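Local coordinates for protein exopolygalacturonate lyase (Vibrio vulnificus, PDB 5A29) that probably cleaves polygalacturonate chains by beta-elimination, as a family 2 polysaccharide lyase, and binds a manganese ion, at residues A96-V99 with D103-Y106; G279-Q284 with V360-N365. All coordinates share one frame; numbering follows the deposited sequence.

Contact 1 of 2, residues A96-V99 with D103-Y106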
ATOM      1  N   ALA A  96      -2.968   6.807 -17.576  1.00 17.94           N
ATOM      2  CA  ALA A  96      -1.750   7.584 -17.807  1.00 20.41           C
ATOM      3  C   ALA A  96      -1.325   7.576 -19.317  1.00 19.13           C
ATOM      4  O   ALA A  96      -0.850   8.607 -19.847  1.00 19.22           O
ATOM      5  CB  ALA A  96      -0.576   7.093 -16.916  1.00 16.52           C
ATOM      6  N   MET A  97      -1.448   6.417 -19.952  1.00 18.38           N
ATOM      7  CA  MET A  97      -1.010   6.287 -21.373  1.00 20.78           C
ATOM      8  C   MET A  97      -1.903   7.196 -22.250  1.00 20.71           C
ATOM      9  O   MET A  97      -1.412   7.876 -23.169  1.00 23.11           O
ATOM     10  CB  MET A  97      -1.223   4.852 -21.829  1.00 20.01           C
ATOM     11  CG  MET A  97      -0.634   4.609 -23.213  1.00 24.10           C
ATOM     12  SD  MET A  97       1.194   4.706 -23.201  1.00 28.33           S
ATOM     13  CE  MET A  97       1.543   3.776 -24.700  1.00 39.28           C
ATOM     14  N   SER A  98      -3.196   7.277 -21.943  1.00 19.99           N
ATOM     15  CA  SER A  98      -4.037   8.212 -22.729  1.00 23.05           C
ATOM     16  C   SER A  98      -3.619   9.653 -22.474  1.00 21.71           C
ATOM     17  O   SER A  98      -3.639  10.500 -23.410  1.00 25.52           O
ATOM     18  CB  SER A  98      -5.550   8.046 -22.453  1.00 20.00           C
ATOM     19  OG  SER A  98      -6.036   6.931 -23.126  1.00 26.39           O
ATOM     20  N   VAL A  99      -3.244   9.997 -21.244  1.00 22.03           N
ATOM     21  CA  VAL A  99      -2.790  11.374 -20.977  1.00 22.56           C
ATOM     22  C   VAL A  99      -1.540  11.701 -21.799  1.00 27.02           C
ATOM     23  O   VAL A  99      -1.424  12.785 -22.433  1.00 25.72           O
ATOM     24  CB  VAL A  99      -2.443  11.587 -19.454  1.00 23.00           C
ATOM     25  CG1 VAL A  99      -1.584  12.828 -19.213  1.00 24.14           C
ATOM     26  CG2 VAL A  99      -3.703  11.626 -18.634  1.00 25.45           C
ATOM     27  N   ASP A 103      -4.086   9.860 -26.902  1.00 32.95           N
ATOM     28  CA  ASP A 103      -4.856   8.841 -27.589  1.00 29.76           C
ATOM     29  C   ASP A 103      -5.838   8.208 -26.581  1.00 31.60           C
ATOM     30  O   ASP A 103      -5.405   7.539 -25.613  1.00 26.52           O
ATOM     31  CB  ASP A 103      -3.898   7.812 -28.200  1.00 30.32           C
ATOM     32  CG  ASP A 103      -4.620   6.713 -29.035  1.00 38.90           C
ATOM     33  OD1 ASP A 103      -5.853   6.545 -28.924  1.00 38.04           O
ATOM     34  OD2 ASP A 103      -3.930   5.966 -29.778  1.00 47.37           O
ATOM     35  N   GLN A 104      -7.140   8.441 -26.796  1.00 28.03           N
ATOM     36  CA  GLN A 104      -8.193   8.053 -25.853  1.00 31.00           C
ATOM     37  C   GLN A 104      -8.480   6.571 -25.742  1.00 28.62           C
ATOM     38  O   GLN A 104      -9.176   6.136 -24.820  1.00 25.94           O
ATOM     39  CB  GLN A 104      -9.497   8.889 -26.082  1.00 33.94           C
ATOM     40  CG  GLN A 104      -9.335  10.384 -25.776  1.00 35.97           C
ATOM     41  CD  GLN A 104      -8.586  10.641 -24.436  1.00 51.08           C
ATOM     42  OE1 GLN A 104      -9.002  10.150 -23.379  1.00 49.75           O
ATOM     43  NE2 GLN A 104      -7.442  11.335 -24.496  1.00 46.67           N
ATOM     44  N   ARG A 105      -7.896   5.762 -26.617  1.00 25.79           N
ATOM     45  CA  ARG A 105      -8.266   4.359 -26.668  1.00 26.50           C
ATOM     46  C   ARG A 105      -7.853   3.633 -25.372  1.00 22.89           C
ATOM     47  O   ARG A 105      -8.488   2.632 -24.998  1.00 21.85           O
ATOM     48  CB  ARG A 105      -7.547   3.679 -27.867  1.00 31.98           C
ATOM     49  CG  ARG A 105      -6.018   3.648 -27.694  1.00 41.82           C
ATOM     50  CD  ARG A 105      -5.211   3.245 -28.929  1.00 48.73           C
ATOM     51  NE  ARG A 105      -5.482   1.852 -29.224  1.00 55.37           N
ATOM     52  CZ  ARG A 105      -5.978   1.440 -30.385  1.00 67.85           C
ATOM     53  NH1 ARG A 105      -6.198   2.322 -31.371  1.00 59.12           N
ATOM     54  NH2 ARG A 105      -6.227   0.146 -30.560  1.00 59.46           N
ATOM     55  N   TYR A 106      -6.734   4.058 -24.768  1.00 20.98           N
ATOM     56  CA  TYR A 106      -6.300   3.339 -23.534  1.00 21.73           C
ATOM     57  C   TYR A 106      -7.281   3.539 -22.361  1.00 21.09           C
ATOM     58  O   TYR A 106      -7.695   2.586 -21.725  1.00 22.12           O
ATOM     59  CB  TYR A 106      -4.901   3.790 -23.145  1.00 21.61           C
ATOM     60  CG  TYR A 106      -3.927   3.493 -24.273  1.00 20.61           C
ATOM     61  CD1 TYR A 106      -3.556   2.168 -24.548  1.00 24.10           C
ATOM     62  CD2 TYR A 106      -3.440   4.524 -25.091  1.00 23.97           C
ATOM     63  CE1 TYR A 106      -2.648   1.884 -25.563  1.00 26.81           C
ATOM     64  CE2 TYR A 106      -2.553   4.268 -26.147  1.00 23.56           C
ATOM     65  CZ  TYR A 106      -2.200   2.953 -26.388  1.00 31.47           C
ATOM     66  OH  TYR A 106      -1.316   2.699 -27.389  1.00 31.70           O
TER
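The Y106 ring is clasped between two aliphatic side-chain carbons, one from each segment. M97 CG lies over one face and R105 CG over the opposite one. The motif is a tight helical hairpin: helix 88-101 ends, the chain turns within a few residues, and helix 105-120 begins. The M97 contact is CH-pi. Its CG stands 3.5 Å from the centroid of the Y106 ring, only 17° off the normal, but displaced toward the rim near CD2. M97 reaches there because its CG is turned anti to the backbone N (chi1 -173°) and the chain then bends at chi2. Its sulfur stays above the same face at a longer distance, a Met-aromatic contact, and M97 CE ends 4.1 Å from Y106 OH. Helix 27-46 also touches this pair: V33, K37 and I40 meet M97, and K37 meets Y106.

S98 is the polar link across the turn. Its OG donates to D103 O at 2.6 Å, tilted 19° from the carbonyl plane. The same OG accepts from Q107 N, so the hydroxyl ties the turn to the first part of the next helix. It also lies near the plane of the Y106 ring at its edge, 3.3 Å from Y106 CB. Q104 OE1 comes within 4.1 Å of S98 CB, but its hydrogen-bond partner is Q107. D103 adds a capping bond at the start of the second helix. R105 N donates to D103 OD1 over 3.2 Å, approaching from above the carboxylate plane.

Contact 2 of 2, residues G279-Q284 with V360-N365. With SRT (S,R meso-tartaric acid), chain D.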
ATOM      1  N   GLY A 279       6.632  12.282  20.608  1.00 19.82           N
ATOM      2  CA  GLY A 279       5.798  12.600  19.489  1.00 19.51           C
ATOM      3  C   GLY A 279       5.835  11.541  18.384  1.00 18.65           C
ATOM      4  O   GLY A 279       5.196  11.730  17.334  1.00 19.31           O
ATOM      5  N   ALA A 280       6.547  10.422  18.588  1.00 21.09           N
ATOM      6  CA  ALA A 280       6.663   9.421  17.488  1.00 19.74           C
ATOM      7  C   ALA A 280       5.278   8.825  17.216  1.00 19.29           C
ATOM      8  O   ALA A 280       4.504   8.501  18.148  1.00 19.32           O
ATOM      9  CB  ALA A 280       7.685   8.304  17.850  1.00 18.86           C
ATOM     10  N   PRO A 281       4.948   8.588  15.928  1.00 18.38           N
ATOM     11  CA  PRO A 281       3.669   7.994  15.579  1.00 17.09           C
ATOM     12  C   PRO A 281       3.570   6.499  16.029  1.00 19.64           C
ATOM     13  O   PRO A 281       4.594   5.841  16.356  1.00 19.93           O
ATOM     14  CB  PRO A 281       3.649   8.096  14.053  1.00 17.72           C
ATOM     15  CG  PRO A 281       5.121   7.885  13.692  1.00 16.27           C
ATOM     16  CD  PRO A 281       5.888   8.644  14.770  1.00 18.80           C
ATOM     17  N   VAL A 282       2.339   6.029  16.119  1.00 16.46           N
ATOM     18  CA  VAL A 282       2.041   4.644  16.545  1.00 17.59           C
ATOM     19  C   VAL A 282       1.311   3.833  15.504  1.00 16.91           C
ATOM     20  O   VAL A 282       0.711   4.361  14.505  1.00 19.85           O
ATOM     21  CB  VAL A 282       1.206   4.627  17.873  1.00 17.96           C
ATOM     22  CG1 VAL A 282       2.122   5.124  18.990  1.00 17.32           C
ATOM     23  CG2 VAL A 282      -0.033   5.520  17.685  1.00 19.28           C
ATOM     24  N   TYR A 283       1.340   2.510  15.709  1.00 16.20           N
ATOM     25  CA  TYR A 283       0.828   1.607  14.668  1.00 15.99           C
ATOM     26  C   TYR A 283      -0.679   1.399  14.861  1.00 18.21           C
ATOM     27  O   TYR A 283      -1.385   0.993  13.957  1.00 16.59           O
ATOM     28  CB  TYR A 283       1.593   0.276  14.754  1.00 15.58           C
ATOM     29  CG  TYR A 283       1.177  -0.747  13.716  1.00 15.84           C
ATOM     30  CD1 TYR A 283       1.566  -0.555  12.372  1.00 16.87           C
ATOM     31  CD2 TYR A 283       0.418  -1.885  14.063  1.00 16.57           C
ATOM     32  CE1 TYR A 283       1.245  -1.492  11.429  1.00 18.09           C
ATOM     33  CE2 TYR A 283       0.067  -2.837  13.104  1.00 18.60           C
ATOM     34  CZ  TYR A 283       0.453  -2.586  11.777  1.00 20.69           C
ATOM     35  OH  TYR A 283       0.194  -3.486  10.807  1.00 19.23           O
ATOM     36  N   GLN A 284      -1.165   1.578  16.102  1.00 18.23           N
ATOM     37  CA  GLN A 284      -2.616   1.413  16.368  1.00 15.80           C
ATOM     38  C   GLN A 284      -2.901   2.227  17.659  1.00 15.16           C
ATOM     39  O   GLN A 284      -1.949   2.629  18.381  1.00 17.23           O
ATOM     40  CB  GLN A 284      -3.024  -0.061  16.569  1.00 16.19           C
ATOM     41  CG  GLN A 284      -2.360  -0.741  17.783  1.00 15.95           C
ATOM     42  CD  GLN A 284      -2.334  -2.247  17.571  1.00 20.80           C
ATOM     43  OE1 GLN A 284      -1.503  -2.762  16.786  1.00 20.20           O
ATOM     44  NE2 GLN A 284      -3.207  -2.970  18.241  1.00 20.67           N
ATOM     45  N   VAL A 360       3.910  15.780   8.740  1.00 17.28           N
ATOM     46  CA  VAL A 360       5.262  16.216   8.797  1.00 18.53           C
ATOM     47  C   VAL A 360       5.836  15.979  10.191  1.00 21.29           C
ATOM     48  O   VAL A 360       7.002  15.539  10.362  1.00 18.94           O
ATOM     49  CB  VAL A 360       5.377  17.694   8.408  1.00 22.09           C
ATOM     50  CG1 VAL A 360       6.736  18.297   8.784  1.00 24.17           C
ATOM     51  CG2 VAL A 360       4.982  17.857   6.951  1.00 25.09           C
ATOM     52  N   ASP A 361       5.027  16.311  11.195  1.00 19.65           N
ATOM     53  CA  ASP A 361       5.480  16.123  12.586  1.00 23.25           C
ATOM     54  C   ASP A 361       5.742  14.661  12.914  1.00 23.01           C
ATOM     55  O   ASP A 361       6.783  14.335  13.531  1.00 21.00           O
ATOM     56  CB  ASP A 361       4.453  16.734  13.538  1.00 28.77           C
ATOM     57  CG  ASP A 361       4.694  18.266  13.714  1.00 45.99           C
ATOM     58  OD1 ASP A 361       5.685  18.801  13.118  1.00 51.98           O
ATOM     59  OD2 ASP A 361       3.891  18.952  14.396  1.00 50.92           O
ATOM     60  N   ALA A 362       4.879  13.790  12.395  1.00 21.25           N
ATOM     61  CA  ALA A 362       5.046  12.370  12.615  1.00 23.37           C
ATOM     62  C   ALA A 362       6.346  11.866  11.965  1.00 22.28           C
ATOM     63  O   ALA A 362       7.073  11.052  12.590  1.00 20.94           O
ATOM     64  CB  ALA A 362       3.827  11.591  12.080  1.00 22.38           C
ATOM     65  N   LEU A 363       6.606  12.274  10.697  1.00 19.01           N
ATOM     66  CA  LEU A 363       7.838  11.810   9.983  1.00 16.94           C
ATOM     67  C   LEU A 363       9.032  12.328  10.744  1.00 18.10           C
ATOM     68  O   LEU A 363       9.969  11.591  11.038  1.00 20.45           O
ATOM     69  CB  LEU A 363       7.895  12.383   8.518  1.00 19.52           C
ATOM     70  CG  LEU A 363       6.811  11.755   7.641  1.00 21.25           C
ATOM     71  CD1 LEU A 363       6.814  12.531   6.324  1.00 26.98           C
ATOM     72  CD2 LEU A 363       7.093  10.247   7.363  1.00 21.95           C
ATOM     73  N   LEU A 364       9.034  13.622  11.117  1.00 17.12           N
ATOM     74  CA  LEU A 364      10.202  14.142  11.763  1.00 16.29           C
ATOM     75  C   LEU A 364      10.489  13.437  13.078  1.00 18.06           C
ATOM     76  O   LEU A 364      11.661  13.136  13.416  1.00 17.19           O
ATOM     77  CB  LEU A 364      10.089  15.677  11.988  1.00 17.40           C
ATOM     78  CG  LEU A 364      10.203  16.541  10.693  1.00 22.22           C
ATOM     79  CD1 LEU A 364       9.944  18.022  11.029  1.00 23.99           C
ATOM     80  CD2 LEU A 364      11.582  16.291  10.106  1.00 24.42           C
ATOM     81  N   ASN A 365       9.425  13.222  13.838  1.00 16.54           N
ATOM     82  CA  ASN A 365       9.600  12.663  15.224  1.00 17.60           C
ATOM     83  C   ASN A 365      10.032  11.191  15.117  1.00 18.65           C
ATOM     84  O   ASN A 365      10.836  10.739  15.914  1.00 18.62           O
ATOM     85  CB  ASN A 365       8.272  12.799  15.964  1.00 17.65           C
ATOM     86  CG  ASN A 365       8.069  14.251  16.447  1.00 19.73           C
ATOM     87  OD1 ASN A 365       9.036  14.879  16.743  1.00 25.63           O
ATOM     88  ND2 ASN A 365       6.871  14.715  16.585  1.00 22.49           N
TER
HETATM   89  O1  SRT D1568      -0.224   5.456  11.821  0.60 45.19           O
HETATM   90  O11 SRT D1568       0.347   6.790  13.441  0.60 21.27           O
HETATM   91  C1  SRT D1568       0.002   6.604  12.266  0.60 33.05           C
HETATM   92  C2  SRT D1568      -0.316   7.727  11.298  0.60 34.08           C
HETATM   93  O2  SRT D1568      -1.435   8.281  11.896  0.60 36.11           O
HETATM   94  C3  SRT D1568       0.657   8.890  10.989  0.60 35.92           C
HETATM   95  O3  SRT D1568       1.796   8.916  11.815  0.60 41.05           O
HETATM   96  C4  SRT D1568       1.168   9.004   9.564  0.60 39.75           C
HETATM   97  O4  SRT D1568       1.225  10.207   9.184  0.60 39.59           O
HETATM   98  O41 SRT D1568       1.464   7.975   8.855  0.60 21.87           O
HETATM   99  O   HOH W   1       4.055  14.190  15.847  1.00 40.22           O
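N365 leans from helix 353-370 onto G279 at the edge of a loop. Its CB is 3.5 Å from G279 O and 3.9 Å from A280 N. CG is next, packed alongside the peptide that follows G279. Because CG stands beside the backbone N (chi1 -78°), the amide is held against the loop. ND2, at the tip, comes 3.7 Å from G279 CA, on the side where a side chain would project from that residue. Glycine has none, and its positive phi of 72° suits the turn taken here. ND2 and G279 O do not bond directly. One water joins them: it accepts from N365 ND2 at 3.0 Å and donates to G279 O.

The fold is the alpha/alpha toroid of family 2 lyases, and this contact sets a connecting loop against one of its helices. One turn of helix back from N365, A362 meets P281. The two CB atoms, P281 CB and A362 CB, are 4.0 Å apart, an apolar touch. The proline ring also leans on the helix backbone, with P281 CD 3.5 Å from A362 O. I335 of helix 331-349 and F366 add further cover to the proline.

P281, V282 and A362 line a pocket that holds a meso-tartaric acid molecule. The ligand O3 hydroxyl sits by both apolar side chains, 3.0 Å from P281 CB and farther from A362 CB. N339 ND2, on helix 331-349, is hydrogen-bonded to the ligand. V282 O lies 2.7 Å from the acid oxygen O11 of the ligand, so close that the acid group probably carries a proton there.

From the N terminus, the chain first meets contact 1. It closes a very short loop: three residues separate its segments, and it joins helix 88-101 to helix 105-120. The chain then runs on past the residues of the manganese site and through helix 259-272 before contact 2 opens. Contact 2 closes a much longer loop of 75 residues, which includes helices 308-317 and 331-349. It ties the loop after helix 259-272 to helix 353-370. The two contacts are in series, neither nested nor crossed. They lie on opposite sides of the chain's centre and do not touch. The centres of contact 1 and contact 2 are about 39 Å apart.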